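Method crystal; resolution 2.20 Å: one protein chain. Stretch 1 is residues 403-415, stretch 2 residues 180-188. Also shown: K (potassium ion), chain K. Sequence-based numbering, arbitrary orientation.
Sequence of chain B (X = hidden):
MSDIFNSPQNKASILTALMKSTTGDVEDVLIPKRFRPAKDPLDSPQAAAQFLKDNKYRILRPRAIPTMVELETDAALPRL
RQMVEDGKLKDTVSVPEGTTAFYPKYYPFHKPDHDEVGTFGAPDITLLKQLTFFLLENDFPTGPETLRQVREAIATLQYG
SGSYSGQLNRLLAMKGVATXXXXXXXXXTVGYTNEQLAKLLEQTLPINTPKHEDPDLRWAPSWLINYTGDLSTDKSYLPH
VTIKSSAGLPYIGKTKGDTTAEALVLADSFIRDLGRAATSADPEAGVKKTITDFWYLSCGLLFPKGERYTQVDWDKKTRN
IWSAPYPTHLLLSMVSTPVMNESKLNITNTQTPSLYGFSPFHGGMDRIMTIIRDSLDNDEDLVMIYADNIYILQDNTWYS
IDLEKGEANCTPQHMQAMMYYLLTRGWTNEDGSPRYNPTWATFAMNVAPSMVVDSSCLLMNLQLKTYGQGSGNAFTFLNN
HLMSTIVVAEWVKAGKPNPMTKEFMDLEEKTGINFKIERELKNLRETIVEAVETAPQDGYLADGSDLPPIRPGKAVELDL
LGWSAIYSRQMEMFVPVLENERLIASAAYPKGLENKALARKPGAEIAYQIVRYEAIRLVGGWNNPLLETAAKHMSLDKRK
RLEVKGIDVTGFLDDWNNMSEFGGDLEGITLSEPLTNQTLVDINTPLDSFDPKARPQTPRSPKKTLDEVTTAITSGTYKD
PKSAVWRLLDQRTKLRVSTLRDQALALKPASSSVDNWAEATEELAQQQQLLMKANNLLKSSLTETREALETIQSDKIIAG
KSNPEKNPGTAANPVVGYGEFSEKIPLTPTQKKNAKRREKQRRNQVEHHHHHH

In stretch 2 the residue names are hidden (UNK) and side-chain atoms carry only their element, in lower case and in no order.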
# COMPACT_ATOMS: atom_id res chain seq x y z
N LEU B 403 -8.21 -7.92 -7.76
CA LEU B 403 -9.17 -8.24 -6.72
C LEU B 403 -10.22 -7.16 -6.75
O LEU B 403 -9.90 -6.00 -7.05
CB LEU B 403 -8.52 -8.35 -5.33
CG LEU B 403 -7.34 -9.33 -5.18
CD1 LEU B 403 -6.90 -9.40 -3.73
CD2 LEU B 403 -7.65 -10.72 -5.75
N GLU B 404 -11.48 -7.53 -6.54
CA GLU B 404 -12.53 -6.54 -6.59
C GLU B 404 -12.55 -5.83 -5.25
O GLU B 404 -12.83 -6.47 -4.24
CB GLU B 404 -13.89 -7.18 -6.93
CG GLU B 404 -15.05 -6.20 -6.85
CD GLU B 404 -16.44 -6.75 -7.09
OE1 GLU B 404 -16.67 -7.95 -6.82
OE2 GLU B 404 -17.31 -5.96 -7.52
N LYS B 405 -12.21 -4.52 -5.25
CA LYS B 405 -12.16 -3.66 -4.06
C LYS B 405 -11.38 -4.41 -2.99
O LYS B 405 -11.91 -4.64 -1.91
CB LYS B 405 -13.59 -3.30 -3.59
CG LYS B 405 -14.34 -2.42 -4.58
CD LYS B 405 -15.83 -2.35 -4.30
CE LYS B 405 -16.54 -1.60 -5.39
NZ LYS B 405 -16.96 -2.50 -6.51
N GLY B 406 -10.19 -4.87 -3.38
CA GLY B 406 -9.27 -5.74 -2.64
C GLY B 406 -9.43 -5.86 -1.13
O GLY B 406 -9.78 -6.93 -0.62
N GLU B 407 -9.14 -4.76 -0.42
CA GLU B 407 -9.16 -4.57 1.04
C GLU B 407 -10.43 -5.14 1.72
O GLU B 407 -10.32 -5.69 2.82
CB GLU B 407 -9.04 -3.07 1.37
CG GLU B 407 -7.65 -2.48 1.14
CD GLU B 407 -7.37 -1.89 -0.24
OE1 GLU B 407 -7.92 -2.40 -1.24
OE2 GLU B 407 -6.58 -0.92 -0.31
N ALA B 408 -11.60 -5.04 1.07
CA ALA B 408 -12.90 -5.51 1.59
C ALA B 408 -12.96 -7.03 1.73
O ALA B 408 -13.80 -7.53 2.50
CB ALA B 408 -14.04 -5.01 0.70
N ASN B 409 -12.10 -7.78 1.01
CA ASN B 409 -12.04 -9.26 1.03
C ASN B 409 -11.20 -9.79 2.22
O ASN B 409 -11.18 -10.99 2.49
CB ASN B 409 -11.44 -9.79 -0.27
CG ASN B 409 -12.27 -9.50 -1.49
OD1 ASN B 409 -13.24 -10.19 -1.80
ND2 ASN B 409 -11.89 -8.50 -2.23
N CYS B 410 -10.46 -8.89 2.88
CA CYS B 410 -9.57 -9.26 3.97
C CYS B 410 -10.30 -9.58 5.27
O CYS B 410 -11.17 -8.83 5.70
CB CYS B 410 -8.53 -8.17 4.18
SG CYS B 410 -7.09 -8.70 5.14
N THR B 411 -9.95 -10.72 5.87
CA THR B 411 -10.43 -11.13 7.18
C THR B 411 -9.29 -10.86 8.18
O THR B 411 -8.12 -10.89 7.76
CB THR B 411 -10.86 -12.61 7.24
OG1 THR B 411 -9.70 -13.44 7.14
CG2 THR B 411 -11.92 -12.98 6.19
N PRO B 412 -9.56 -10.68 9.50
CA PRO B 412 -8.44 -10.53 10.45
C PRO B 412 -7.47 -11.72 10.36
O PRO B 412 -6.27 -11.53 10.53
CB PRO B 412 -9.15 -10.45 11.81
CG PRO B 412 -10.53 -9.92 11.48
CD PRO B 412 -10.87 -10.61 10.19
N GLN B 413 -7.99 -12.91 9.99
CA GLN B 413 -7.24 -14.16 9.84
C GLN B 413 -6.25 -14.11 8.67
O GLN B 413 -5.21 -14.76 8.76
CB GLN B 413 -8.18 -15.37 9.70
CG GLN B 413 -8.86 -15.76 11.05
CD GLN B 413 -9.98 -14.81 11.48
OE1 GLN B 413 -10.59 -14.11 10.65
NE2 GLN B 413 -10.24 -14.73 12.77
N HIS B 414 -6.54 -13.34 7.61
CA HIS B 414 -5.58 -13.15 6.51
C HIS B 414 -4.36 -12.39 7.02
O HIS B 414 -3.23 -12.79 6.76
CB HIS B 414 -6.21 -12.38 5.34
CG HIS B 414 -7.13 -13.19 4.49
ND1 HIS B 414 -8.50 -13.05 4.59
CD2 HIS B 414 -6.84 -14.10 3.53
CE1 HIS B 414 -9.01 -13.88 3.69
NE2 HIS B 414 -8.05 -14.53 3.02
N MET B 415 -4.59 -11.31 7.80
CA MET B 415 -3.49 -10.52 8.37
C MET B 415 -2.72 -11.34 9.40
O MET B 415 -1.50 -11.21 9.48
CB MET B 415 -4.01 -9.21 8.98
CG MET B 415 -2.90 -8.37 9.55
SD MET B 415 -3.42 -6.69 9.83
CE MET B 415 -2.04 -6.11 10.75
N UNK B 180 -21.78 -9.79 0.81
CA UNK B 180 -22.85 -9.94 -0.18
C UNK B 180 -22.87 -11.21 -0.99
O UNK B 180 -23.04 -12.29 -0.45
N UNK B 181 -22.71 -11.08 -2.31
CA UNK B 181 -22.77 -12.20 -3.26
C UNK B 181 -21.71 -13.29 -2.97
O UNK B 181 -21.96 -14.47 -3.21
n UNK B 181 -19.91 -10.23 -6.97
c UNK B 181 -21.27 -11.04 -5.04
c UNK B 181 -18.87 -10.97 -7.36
n UNK B 181 -17.74 -10.39 -7.72
c UNK B 181 -22.62 -11.69 -4.71
n UNK B 181 -18.97 -12.29 -7.37
c UNK B 181 -21.20 -10.76 -6.54
N UNK B 182 -20.52 -12.87 -2.48
CA UNK B 182 -19.42 -13.77 -2.23
C UNK B 182 -18.78 -13.41 -0.88
O UNK B 182 -17.74 -12.73 -0.84
o UNK B 182 -17.49 -15.88 -2.98
c UNK B 182 -17.29 -14.71 -3.30
c UNK B 182 -18.41 -13.71 -3.41
n UNK B 182 -16.07 -14.25 -3.50
N UNK B 183 -19.40 -13.85 0.25
CA UNK B 183 -18.86 -13.53 1.58
C UNK B 183 -17.42 -13.98 1.78
O UNK B 183 -17.01 -15.03 1.28
c UNK B 183 -21.08 -14.42 1.78
c UNK B 183 -20.63 -14.68 0.37
c UNK B 183 -19.80 -14.28 2.53
N UNK B 184 -16.66 -13.18 2.53
CA UNK B 184 -15.26 -13.44 2.85
C UNK B 184 -15.08 -14.78 3.51
O UNK B 184 -15.96 -15.24 4.23
o UNK B 184 -14.67 -10.88 1.89
n UNK B 184 -14.36 -9.99 3.91
c UNK B 184 -14.70 -12.35 3.77
c UNK B 184 -14.56 -11.01 3.11
N UNK B 185 -13.92 -15.40 3.26
CA UNK B 185 -13.56 -16.67 3.90
C UNK B 185 -12.19 -16.54 4.52
O UNK B 185 -11.29 -15.97 3.92
c UNK B 185 -16.37 -19.69 1.07
c UNK B 185 -14.95 -19.28 1.41
n UNK B 185 -16.38 -20.90 0.23
c UNK B 185 -13.59 -17.83 2.91
c UNK B 185 -14.98 -18.21 2.45
N UNK B 186 -12.02 -17.09 5.71
CA UNK B 186 -10.71 -17.10 6.34
C UNK B 186 -9.84 -18.12 5.58
O UNK B 186 -10.40 -19.08 5.03
o UNK B 186 -11.35 -18.84 7.93
c UNK B 186 -10.84 -17.50 7.84
c UNK B 186 -11.69 -16.53 8.63
N UNK B 187 -8.49 -18.02 5.62
CA UNK B 187 -7.66 -19.08 5.00
C UNK B 187 -8.02 -20.51 5.49
O UNK B 187 -7.99 -21.44 4.68
c UNK B 187 -7.65 -16.95 6.20
c UNK B 187 -6.25 -18.71 5.45
c UNK B 187 -6.30 -17.21 5.61
N UNK B 188 -8.39 -20.66 6.79
CA UNK B 188 -8.78 -21.95 7.37
C UNK B 188 -10.02 -22.52 6.63
O UNK B 188 -10.00 -23.69 6.27
c UNK B 188 -9.03 -21.84 8.89
c UNK B 188 -9.81 -22.97 11.01
n UNK B 188 -10.99 -23.96 12.97
c UNK B 188 -9.48 -23.14 9.53
c UNK B 188 -10.38 -24.22 11.64
K K K . -15.45 -11.44 -0.69
O HOH W 1 -19.57 -7.51 -6.90
O HOH W 2 -13.84 -9.65 6.64
O HOH W 3 -12.07 -13.48 1.72
O HOH W 4 -9.42 -16.59 1.69

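Position 180 has no side-chain atoms, and nothing of stretch 1 comes near it. It is Gly180, the first residue to leave helical phi/psi after a helix.

Position 181 carries three carbons, a nitrogen, then a carbon bearing two more nitrogens: a guanidinium, with one terminal nitrogen 2.8 Å from Glu404 OE1. This is Arg181. Its CB points sideways, yet the extended chain brings NH2 to OE1 of Glu404, a salt bridge met at the guanidinium edge. Water 1 doubles the link, accepting from Arg181 NE and donating to Glu404 OE2.

At 182 two carbons end in one oxygen and one nitrogen, an amide that stops short of stretch 1, so Asn182. Toward this contact it offers its backbone: Asn182 O lies 2.6 Å from K, the potassium ion.

Position 183 has three carbons closing a ring onto the backbone N, pointing away from stretch 1. This is Pro183.

Position 184 again shows two carbons, the second carrying one oxygen and one nitrogen. CA-to-CB again points toward stretch 1, but here the amide reaches it, its nitrogen 2.9 Å from Ala408 O. It is Asn184, and both ends of the amide are used. ND2 donates to Ala408 O, nearly straight at 164°, and also to water 2, while Asn184 OD1 lies 2.8 Å from K. Asn409 OD1 sits equally far from K, so the cation reconciles two carbonyl oxygens 4.0 Å apart, Asn184 OD1 and Asn409 OD1.

Position 185 has four carbons in a row ending in nitrogen, a side chain that leads off while the backbone faces the contact, its O 3.1 Å from His414 CE1. This is Lys185. Lys185 O also accepts from water 4; Lys185 N donates to water 3, which in turn donates to Asn409 O.

Position 186 bears one carbon carrying an oxygen and a carbon, a beta-branched alcohol whose terminal carbon packs 3.3 Å from Gln413 OE1: Thr186, at an N-cap position.

Position 187 is another three-carbon ring on the backbone N, with one ring carbon over a face of the His414 ring. This is Pro187. Its CD lies 4.0 Å from the centroid of that ring, only 9° off the normal, a CH-pi contact.

Position 188 repeats four carbons and a terminal nitrogen, leading away without contact: Lys188.

The contact is backed by bonds within stretch 1. Asn409 ND2 bonds to Glu404 O and Gly406 O, leaving its oxygen for potassium; Thr411 OG1 caps His414 N, while Thr411 N donates to His414 ND1, holding the ring that Pro187 covers. A salt bridge at one end, a shared cation in the middle and a proline on an imidazole at the other join segments over 220 residues apart.

Stretch 2, residues 180-188: GRNPNKTPK
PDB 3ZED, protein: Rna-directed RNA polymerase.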